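Local coordinates for recombination protein uvsY (Enterobacteria phage T4, PDB 4ZWS) that mediates phage recombination by promoting assembly of UvsX recombinase on single-stranded DNA and helping UvsX to displace bound gp32, at the interface of chains A and B. Numbering follows the deposited sequence. Chains: chain A/B, Recombination protein uvsY.

Contact 1: the interface of chains A and B. Residues chain A 10-11, 14-15; chain B 29-30, 33.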
# COMPACT_ATOMS: atom_id res chain seq x y z
N LEU A 10 6.25 20.33 -21.39
CA LEU A 10 5.97 20.56 -19.98
C LEU A 10 6.90 21.60 -19.37
O LEU A 10 6.46 22.46 -18.60
CB LEU A 10 6.09 19.27 -19.18
CG LEU A 10 5.72 19.40 -17.70
CD1 LEU A 10 4.26 19.77 -17.53
CD2 LEU A 10 6.06 18.16 -16.91
N LYS A 11 8.17 21.54 -19.75
CA LYS A 11 9.17 22.46 -19.22
C LYS A 11 8.79 23.89 -19.53
O LYS A 11 8.90 24.77 -18.69
CB LYS A 11 10.55 22.16 -19.81
CG LYS A 11 11.66 23.02 -19.27
CD LYS A 11 12.88 22.94 -20.17
CE LYS A 11 14.15 23.23 -19.42
NZ LYS A 11 15.33 23.20 -20.32
N VAL A 14 5.31 24.87 -17.34
CA VAL A 14 5.31 25.05 -15.88
C VAL A 14 5.98 26.33 -15.42
O VAL A 14 5.85 26.71 -14.26
CB VAL A 14 5.99 23.85 -15.17
CG1 VAL A 14 5.23 22.57 -15.48
CG2 VAL A 14 7.43 23.71 -15.57
N PHE A 15 6.68 27.01 -16.33
CA PHE A 15 7.31 28.28 -16.01
C PHE A 15 6.25 29.24 -15.46
O PHE A 15 5.12 29.26 -15.94
CB PHE A 15 8.00 28.88 -17.23
CG PHE A 15 8.69 30.19 -16.96
CD1 PHE A 15 9.92 30.22 -16.31
CD2 PHE A 15 8.10 31.39 -17.33
CE1 PHE A 15 10.55 31.44 -16.04
CE2 PHE A 15 8.72 32.61 -17.05
CZ PHE A 15 9.95 32.63 -16.41
N VAL B 29 8.55 23.91 -9.14
CA VAL B 29 7.86 23.19 -10.19
C VAL B 29 8.80 22.87 -11.34
O VAL B 29 8.74 21.80 -11.96
CB VAL B 29 6.69 24.00 -10.74
CG1 VAL B 29 5.73 23.07 -11.44
CG2 VAL B 29 6.00 24.72 -9.59
N MET B 30 9.70 23.81 -11.60
CA MET B 30 10.66 23.71 -12.68
C MET B 30 11.60 22.54 -12.38
O MET B 30 11.92 21.74 -13.27
CB MET B 30 11.42 25.04 -12.77
CG MET B 30 12.15 25.35 -14.05
SD MET B 30 10.98 25.95 -15.29
CE MET B 30 10.77 24.46 -16.24
N SER B 33 9.84 19.25 -13.04
CA SER B 33 9.94 18.96 -14.47
C SER B 33 11.28 18.31 -14.82
O SER B 33 11.34 17.32 -15.55
CB SER B 33 9.75 20.23 -15.28
OG SER B 33 10.10 20.01 -16.63
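B:Met30 packs against A:Lys11 and A:Val14, where the last turn of the N-terminal helix of chain A (3-14) rests on the long helix 21-63 of chain B. Apolar contacts dominate. The thioether of B:Met30 has its CG trans to the backbone N (chi1 -161°) and is then folded at chi2 and chi3, which turns the terminal methyl back into the angle between the two chain A side chains. There CE meets CG of A:Lys11 at 3.5 Å. The same methyl lies 3.5 Å from CG2 of A:Val14, the branch that its chi1 of -60° sets between backbone N and carbonyl carbon. Both chain A side chains run obliquely to the methionine. B:Met30 hides 65 Å² and A:Val14 49 Å², the two largest shares of the patch.

Beside the methionine, the valines pair branch to branch: CG1 of B:Val29 approaches the CB of A:Val14 at 3.8 Å and lies 4.1 Å from its CG1. A:Val14 thus carries B:Met30 on CG2 and B:Val29 on its CB and CG1. A:Phe15, just beyond the helix end, borders the sulfur loosely with its CA, 4.4 Å from SD of B:Met30, and with the CD1 edge of its ring.

The polar residues also pack against carbon. The hydroxyl OG of B:Ser33 lies 3.7 Å from CA of A:Lys11 and near its CB, a van der Waals fit beside the helix backbone. The small serine probably allows the close approach of the two helices here, and A:Leu10 borders it with CD2. A:Lys11 contributes the root of its aliphatic chain; the extended remainder carries the amine NZ away from B:Met30.

The site fastens the N-terminal helix of one subunit onto the long helix of its neighbour, helping to join subunits in the heptameric ring.

Contact 2: the interface of chains A and B. Residues chain A 130, 133; chain B 21-22, 25, 124, 128.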
# COMPACT_ATOMS: atom_id res chain seq x y z
N MET A 130 2.06 35.37 -0.32
CA MET A 130 3.31 35.96 0.16
C MET A 130 3.38 37.44 -0.21
O MET A 130 3.77 38.29 0.60
CB MET A 130 4.52 35.23 -0.45
CG MET A 130 4.69 33.76 -0.05
SD MET A 130 6.03 32.91 -0.93
CE MET A 130 5.70 31.19 -0.51
N PHE A 133 1.05 39.30 1.88
CA PHE A 133 1.65 39.41 3.20
C PHE A 133 2.69 40.53 3.28
O PHE A 133 2.61 41.37 4.18
CB PHE A 133 2.27 38.07 3.61
CG PHE A 133 3.09 38.13 4.87
CD1 PHE A 133 2.49 38.30 6.11
CD2 PHE A 133 4.47 37.96 4.82
CE1 PHE A 133 3.25 38.35 7.27
CE2 PHE A 133 5.24 38.00 5.98
CZ PHE A 133 4.63 38.19 7.21
N LEU B 21 12.19 33.36 -0.98
CA LEU B 21 11.17 32.33 -0.82
C LEU B 21 10.18 32.27 -1.98
O LEU B 21 9.78 31.17 -2.40
CB LEU B 21 10.42 32.57 0.49
CG LEU B 21 9.97 31.29 1.20
CD1 LEU B 21 11.17 30.39 1.48
CD2 LEU B 21 9.21 31.62 2.47
N GLN B 22 9.78 33.42 -2.51
CA GLN B 22 8.86 33.46 -3.65
C GLN B 22 9.48 32.83 -4.90
O GLN B 22 8.82 32.08 -5.62
CB GLN B 22 8.43 34.89 -3.98
CG GLN B 22 7.50 35.53 -2.97
CD GLN B 22 7.11 36.96 -3.34
OE1 GLN B 22 7.21 37.38 -4.50
NE2 GLN B 22 6.66 37.72 -2.35
N ALA B 25 9.51 29.11 -4.45
CA ALA B 25 8.18 28.54 -4.64
C ALA B 25 7.90 28.31 -6.12
O ALA B 25 7.38 27.26 -6.50
CB ALA B 25 7.12 29.43 -4.03
N ILE B 124 8.27 24.96 1.67
CA ILE B 124 8.26 26.38 1.36
C ILE B 124 6.98 27.03 1.85
O ILE B 124 7.02 28.09 2.46
CB ILE B 124 8.42 26.63 -0.14
CG1 ILE B 124 9.80 26.16 -0.61
CG2 ILE B 124 8.24 28.10 -0.45
CD1 ILE B 124 9.99 26.22 -2.08
N GLN B 128 6.40 29.88 5.05
CA GLN B 128 5.66 31.12 4.88
C GLN B 128 4.58 31.23 5.94
O GLN B 128 4.42 32.28 6.56
CB GLN B 128 5.04 31.21 3.49
CG GLN B 128 4.05 32.38 3.28
CD GLN B 128 4.65 33.76 3.51
OE1 GLN B 128 5.87 33.96 3.39
NE2 GLN B 128 3.80 34.73 3.83
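A:Met130 inserts between B:Gln22 and B:Gln128 in a helix-against-two-helices interface between copies of one protein, a heterologous contact of the kind that continues round a ring and helps hold adjacent subunits of the heptamer together. The methionine hides 97 Å², about half of the patch. Extended beyond CG (chi2 174°), its chain lays CG, SD and CE along different partners. CG sits squarely over one face of the B:Gln128 amide, 3.6 Å from the amide carbon CD. On the opposite flank, SD meets CG of B:Gln22 at 3.6 Å, the two straight side chains passing each other in opposite directions. The amide NE2 of B:Gln22 lies 3.8 Å from CB of A:Met130. The terminal methyl CE reaches CG2 of B:Ile124 at 4.0 Å and borders CB of B:Ala25 and CB of B:Gln128; B:Leu21 skirts the sulfur from its backbone side.

B:Gln128 also serves A:Phe133. A bend at chi2 (59°) brings its amide alongside the methionine, and the NE2 end points at the ring. NE2 sits above the ring plane of A:Phe133 but outside the ring, beyond the CG–CD2 edge, 3.4 Å from CD2, with ring and amide planes 73° apart: the nitrogen end meets the ring, and the groups do not lie parallel. With a face covered by A:Met130 and its nitrogen end against A:Phe133, the amide is probably restrained in its rotation.

In the fold, A:Met130 and A:Phe133 lie one turn apart near the end of helix 91-135. They face the start of helix 21-63 and the last turns of helix 92-134 of chain B.

The C-alpha centres of contact 1 and contact 2 lie about 18 Å apart, and the two share helix 21-63 of chain B. Its first turns belong to contact 2, and residues one to three turns further on to contact 1. Chain A answers with different elements, the N-terminal helix 3-14 in contact 1 and the end of helix 91-135 in contact 2. Segments near opposite chain ends of one subunit bear on one helix of its neighbour, joined in contact 2 by helix 92-134, which should limit rocking between subunits. Because unlike surfaces meet, the same pairing can be repeated from subunit to subunit around the helical barrel.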